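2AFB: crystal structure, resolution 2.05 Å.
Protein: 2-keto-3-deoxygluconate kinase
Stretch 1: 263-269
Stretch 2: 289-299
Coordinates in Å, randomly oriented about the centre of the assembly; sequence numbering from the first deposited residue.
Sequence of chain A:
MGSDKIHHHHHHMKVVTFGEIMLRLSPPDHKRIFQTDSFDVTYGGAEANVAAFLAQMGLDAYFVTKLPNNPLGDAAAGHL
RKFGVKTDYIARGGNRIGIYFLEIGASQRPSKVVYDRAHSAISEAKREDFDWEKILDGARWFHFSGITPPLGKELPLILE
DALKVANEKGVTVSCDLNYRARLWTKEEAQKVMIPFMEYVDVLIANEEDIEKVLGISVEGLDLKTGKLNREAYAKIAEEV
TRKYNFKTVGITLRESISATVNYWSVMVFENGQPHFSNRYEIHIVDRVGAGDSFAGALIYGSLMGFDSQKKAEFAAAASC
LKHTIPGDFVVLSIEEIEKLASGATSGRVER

Stretch 1 (263-269) YWSVMVF
Stretch 2, residues 289-299: GAGDSFAGALI

Strand 263-269 of 2-keto-3-deoxygluconate kinase packs against helix 290-299, the two running in broadly the same direction, with axes 11.2 Å apart at closest approach and a signed crossing angle of -33°. Every strand residue is extended (phi -94 to -158°, psi 117 to 169°); helix residues span phi -53 to -74° and psi -35 to -54°. In register, W264 CA lies 10.0 Å from A290 CA, V266 CA 8.4 Å from F294 CA, and V268 CA 8.5 Å from L298 CA: two residues along the strand match four along the helix, so alternate strand side chains meet one helical stripe. No hydrogen bond crosses the contact, which buries 262 Å² and rests on apolar packing. W264, chi1 t (175°) and chi2 -96°, carries its indole to the start of the helix, where CZ2 lies 4.3 Å from A290 O and CH2 4.3 Å from G291 N; F294 CB sits at the ring edge, 4.5 Å from CZ2. F294, chi1 t (170°) and chi2 66°, reaches across to the strand, bringing CE1 within 3.5 Å of V266 CB and CZ within 4.3 Å of M267 O. V266, m (-54°), sets both methyls against the same ring, CG1 3.5 Å from F294 CD1 and CG2 3.7 Å from F294 CE1. V268, t (165°), has its CA-to-CB bond sideways, yet its CG2 reaches 3.7 Å from CD1 of L298, which is t,p (-175°, 59°). The CA-to-CB bond of selenomethionine M267 (t,t,p) points away; its closest contact with F294 is through the backbone O. G289, the N-cap, has phi/psi 89/-4°, where a CB would jam against the preceding carbonyl O; G289 O accepts from S293 N at 2.9 Å. S293 adopts p (68°), which turns OG back along the helix to donate to A290 O at 2.7 Å; A290 O also accepts from F294 N at 3.0 Å.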

ATOM      1  N   TYR A 263     -30.086   9.728  -1.153  1.00 30.05           N
ATOM      2  CA  TYR A 263     -30.822  10.296  -0.057  1.00 30.85           C
ATOM      3  C   TYR A 263     -31.248   9.147   0.811  1.00 29.62           C
ATOM      4  O   TYR A 263     -31.481   8.042   0.306  1.00 29.52           O
ATOM      5  CB  TYR A 263     -32.026  11.047  -0.566  1.00 35.93           C
ATOM      6  CG  TYR A 263     -31.637  12.317  -1.265  1.00 42.39           C
ATOM      7  CD1 TYR A 263     -31.333  12.317  -2.625  1.00 49.71           C
ATOM      8  CD2 TYR A 263     -31.562  13.518  -0.559  1.00 45.57           C
ATOM      9  CE1 TYR A 263     -30.980  13.474  -3.267  1.00 54.53           C
ATOM     10  CE2 TYR A 263     -31.229  14.691  -1.193  1.00 48.58           C
ATOM     11  CZ  TYR A 263     -30.936  14.662  -2.549  1.00 53.23           C
ATOM     12  OH  TYR A 263     -30.595  15.827  -3.186  1.00 56.65           O
ATOM     13  N   TRP A 264     -31.327   9.387   2.117  1.00 27.69           N
ATOM     14  CA  TRP A 264     -31.622   8.309   3.074  1.00 27.49           C
ATOM     15  C   TRP A 264     -32.442   8.830   4.236  1.00 24.76           C
ATOM     16  O   TRP A 264     -32.112   9.872   4.845  1.00 24.34           O
ATOM     17  CB  TRP A 264     -30.298   7.719   3.572  1.00 26.66           C
ATOM     18  CG  TRP A 264     -30.361   6.693   4.645  1.00 26.42           C
ATOM     19  CD1 TRP A 264     -30.220   6.908   6.011  1.00 26.59           C
ATOM     20  CD2 TRP A 264     -30.579   5.274   4.483  1.00 22.51           C
ATOM     21  NE1 TRP A 264     -30.338   5.697   6.684  1.00 28.66           N
ATOM     22  CE2 TRP A 264     -30.553   4.691   5.769  1.00 25.79           C
ATOM     23  CE3 TRP A 264     -30.776   4.437   3.377  1.00 26.26           C
ATOM     24  CZ2 TRP A 264     -30.733   3.297   5.962  1.00 23.51           C
ATOM     25  CZ3 TRP A 264     -30.926   3.085   3.583  1.00 27.30           C
ATOM     26  CH2 TRP A 264     -30.906   2.533   4.864  1.00 25.37           C
ATOM     27  N   SER A 265     -33.477   8.064   4.570  1.00 24.91           N
ATOM     28  CA  SER A 265     -34.348   8.373   5.702  1.00 27.30           C
ATOM     29  C   SER A 265     -35.040   7.095   6.118  1.00 26.75           C
ATOM     30  O   SER A 265     -34.949   6.086   5.417  1.00 25.62           O
ATOM     31  CB  SER A 265     -35.385   9.435   5.339  1.00 27.11           C
ATOM     32  OG  SER A 265     -36.309   8.915   4.416  1.00 33.04           O
ATOM     33  N   VAL A 266     -35.691   7.120   7.272  1.00 25.70           N
ATOM     34  CA  VAL A 266     -36.396   5.917   7.772  1.00 26.81           C
ATOM     35  C   VAL A 266     -37.716   6.272   8.363  1.00 28.11           C
ATOM     36  O   VAL A 266     -38.001   7.460   8.591  1.00 26.81           O
ATOM     37  CB  VAL A 266     -35.575   5.131   8.838  1.00 23.91           C
ATOM     38  CG1 VAL A 266     -34.178   4.804   8.281  1.00 27.43           C
ATOM     39  CG2 VAL A 266     -35.507   5.934  10.225  1.00 26.64           C
HETATM   40  N   MSE A 267     -38.545   5.240   8.550  1.00 27.67           N
HETATM   41  CA  MSE A 267     -39.778   5.398   9.248  1.00 31.81           C
HETATM   42  C   MSE A 267     -39.875   4.357  10.329  1.00 27.02           C
HETATM   43  O   MSE A 267     -39.587   3.197  10.094  1.00 27.48           O
HETATM   44  CB  MSE A 267     -40.962   5.237   8.312  1.00 28.91           C
HETATM   45  CG  MSE A 267     -42.299   5.508   8.988  1.00 40.49           C
HETATM   46 SE   MSE A 267     -43.795   4.498   8.113  1.00 49.80          SE
HETATM   47  CE  MSE A 267     -43.150   2.649   8.436  1.00 48.39           C
ATOM     48  N   VAL A 268     -40.350   4.768  11.493  1.00 24.72           N
ATOM     49  CA  VAL A 268     -40.679   3.824  12.544  1.00 26.59           C
ATOM     50  C   VAL A 268     -42.146   3.940  12.771  1.00 25.01           C
ATOM     51  O   VAL A 268     -42.652   5.023  13.028  1.00 26.32           O
ATOM     52  CB  VAL A 268     -39.871   4.120  13.825  1.00 26.85           C
ATOM     53  CG1 VAL A 268     -40.441   3.406  15.037  1.00 29.56           C
ATOM     54  CG2 VAL A 268     -38.412   3.733  13.596  1.00 25.64           C
ATOM     55  N   PHE A 269     -42.848   2.815  12.706  1.00 25.73           N
ATOM     56  CA  PHE A 269     -44.308   2.803  12.963  1.00 23.01           C
ATOM     57  C   PHE A 269     -44.596   2.005  14.225  1.00 24.26           C
ATOM     58  O   PHE A 269     -44.301   0.823  14.288  1.00 22.92           O
ATOM     59  CB  PHE A 269     -45.044   2.183  11.774  1.00 23.39           C
ATOM     60  CG  PHE A 269     -46.558   2.182  11.892  1.00 23.14           C
ATOM     61  CD1 PHE A 269     -47.222   1.132  12.501  1.00 21.78           C
ATOM     62  CD2 PHE A 269     -47.308   3.210  11.336  1.00 18.51           C
ATOM     63  CE1 PHE A 269     -48.634   1.116  12.566  1.00 21.57           C
ATOM     64  CE2 PHE A 269     -48.690   3.224  11.405  1.00 26.17           C
ATOM     65  CZ  PHE A 269     -49.357   2.183  12.053  1.00 22.00           C
ATOM     66  N   GLY A 289     -23.854  -2.652   4.758  1.00 29.52           N
ATOM     67  CA  GLY A 289     -24.157  -2.658   6.218  1.00 31.15           C
ATOM     68  C   GLY A 289     -25.117  -1.572   6.688  1.00 31.16           C
ATOM     69  O   GLY A 289     -25.508  -1.550   7.863  1.00 33.63           O
ATOM     70  N   ALA A 290     -25.528  -0.677   5.794  1.00 29.43           N
ATOM     71  CA  ALA A 290     -26.292   0.507   6.245  1.00 30.93           C
ATOM     72  C   ALA A 290     -27.674   0.099   6.781  1.00 29.95           C
ATOM     73  O   ALA A 290     -28.099   0.491   7.886  1.00 29.83           O
ATOM     74  CB  ALA A 290     -26.419   1.508   5.106  1.00 31.68           C
ATOM     75  N   GLY A 291     -28.343  -0.757   6.022  1.00 29.57           N
ATOM     76  CA  GLY A 291     -29.587  -1.387   6.489  1.00 28.59           C
ATOM     77  C   GLY A 291     -29.416  -2.148   7.778  1.00 30.23           C
ATOM     78  O   GLY A 291     -30.331  -2.178   8.615  1.00 30.05           O
ATOM     79  N   ASP A 292     -28.249  -2.791   7.965  1.00 30.19           N
ATOM     80  CA  ASP A 292     -28.052  -3.575   9.191  1.00 28.46           C
ATOM     81  C   ASP A 292     -27.842  -2.685  10.379  1.00 26.47           C
ATOM     82  O   ASP A 292     -28.247  -3.040  11.451  1.00 29.91           O
ATOM     83  CB  ASP A 292     -26.919  -4.603   9.056  1.00 29.51           C
ATOM     84  CG  ASP A 292     -27.038  -5.409   7.748  1.00 33.98           C
ATOM     85  OD1 ASP A 292     -28.153  -5.919   7.476  1.00 36.45           O
ATOM     86  OD2 ASP A 292     -26.033  -5.503   7.007  1.00 37.96           O
ATOM     87  N   SER A 293     -27.183  -1.545  10.200  1.00 23.77           N
ATOM     88  CA  SER A 293     -27.031  -0.598  11.248  1.00 26.49           C
ATOM     89  C   SER A 293     -28.380   0.049  11.605  1.00 25.13           C
ATOM     90  O   SER A 293     -28.623   0.343  12.769  1.00 25.14           O
ATOM     91  CB  SER A 293     -25.956   0.433  10.897  1.00 26.19           C
ATOM     92  OG  SER A 293     -26.382   1.258   9.836  1.00 29.86           O
ATOM     93  N   PHE A 294     -29.244   0.281  10.615  1.00 26.82           N
ATOM     94  CA  PHE A 294     -30.620   0.715  10.912  1.00 26.67           C
ATOM     95  C   PHE A 294     -31.262  -0.268  11.893  1.00 26.98           C
ATOM     96  O   PHE A 294     -31.773   0.123  12.900  1.00 25.77           O
ATOM     97  CB  PHE A 294     -31.476   0.847   9.645  1.00 26.29           C
ATOM     98  CG  PHE A 294     -32.956   1.067   9.935  1.00 20.32           C
ATOM     99  CD1 PHE A 294     -33.387   2.213  10.542  1.00 28.79           C
ATOM    100  CD2 PHE A 294     -33.888   0.091   9.636  1.00 24.25           C
ATOM    101  CE1 PHE A 294     -34.752   2.402  10.877  1.00 28.13           C
ATOM    102  CE2 PHE A 294     -35.248   0.259   9.938  1.00 24.97           C
ATOM    103  CZ  PHE A 294     -35.671   1.432  10.554  1.00 25.82           C
ATOM    104  N   ALA A 295     -31.244  -1.541  11.532  1.00 27.23           N
ATOM    105  CA  ALA A 295     -31.804  -2.625  12.335  1.00 27.06           C
ATOM    106  C   ALA A 295     -31.230  -2.686  13.739  1.00 22.34           C
ATOM    107  O   ALA A 295     -31.982  -2.831  14.706  1.00 22.31           O
ATOM    108  CB  ALA A 295     -31.581  -3.969  11.645  1.00 25.79           C
ATOM    109  N   GLY A 296     -29.906  -2.605  13.815  1.00 25.06           N
ATOM    110  CA  GLY A 296     -29.145  -2.472  15.064  1.00 26.28           C
ATOM    111  C   GLY A 296     -29.615  -1.327  15.907  1.00 26.85           C
ATOM    112  O   GLY A 296     -29.916  -1.445  17.120  1.00 26.59           O
ATOM    113  N   ALA A 297     -29.720  -0.194  15.262  1.00 25.43           N
ATOM    114  CA  ALA A 297     -30.135   1.000  15.997  1.00 24.80           C
ATOM    115  C   ALA A 297     -31.606   0.905  16.460  1.00 26.19           C
ATOM    116  O   ALA A 297     -31.997   1.360  17.566  1.00 22.34           O
ATOM    117  CB  ALA A 297     -29.899   2.229  15.133  1.00 26.07           C
ATOM    118  N   LEU A 298     -32.439   0.297  15.632  1.00 25.78           N
ATOM    119  CA  LEU A 298     -33.855   0.167  16.011  1.00 25.80           C
ATOM    120  C   LEU A 298     -34.019  -0.795  17.199  1.00 24.54           C
ATOM    121  O   LEU A 298     -34.818  -0.539  18.140  1.00 27.88           O
ATOM    122  CB  LEU A 298     -34.680  -0.295  14.815  1.00 25.94           C
ATOM    123  CG  LEU A 298     -36.189  -0.362  15.033  1.00 32.03           C
ATOM    124  CD1 LEU A 298     -36.761   0.977  15.418  1.00 37.58           C
ATOM    125  CD2 LEU A 298     -36.827  -0.893  13.764  1.00 37.47           C
ATOM    126  N   ILE A 299     -33.216  -1.863  17.196  1.00 24.56           N
ATOM    127  CA  ILE A 299     -33.204  -2.826  18.299  1.00 24.01           C
ATOM    128  C   ILE A 299     -32.706  -2.130  19.571  1.00 25.34           C
ATOM    129  O   ILE A 299     -33.312  -2.250  20.652  1.00 22.23           O
ATOM    130  CB  ILE A 299     -32.297  -3.989  17.987  1.00 21.79           C
ATOM    131  CG1 ILE A 299     -32.925  -4.833  16.885  1.00 21.11           C
ATOM    132  CG2 ILE A 299     -32.048  -4.839  19.185  1.00 26.11           C
ATOM    133  CD1 ILE A 299     -31.933  -5.799  16.245  1.00 29.34           C
TER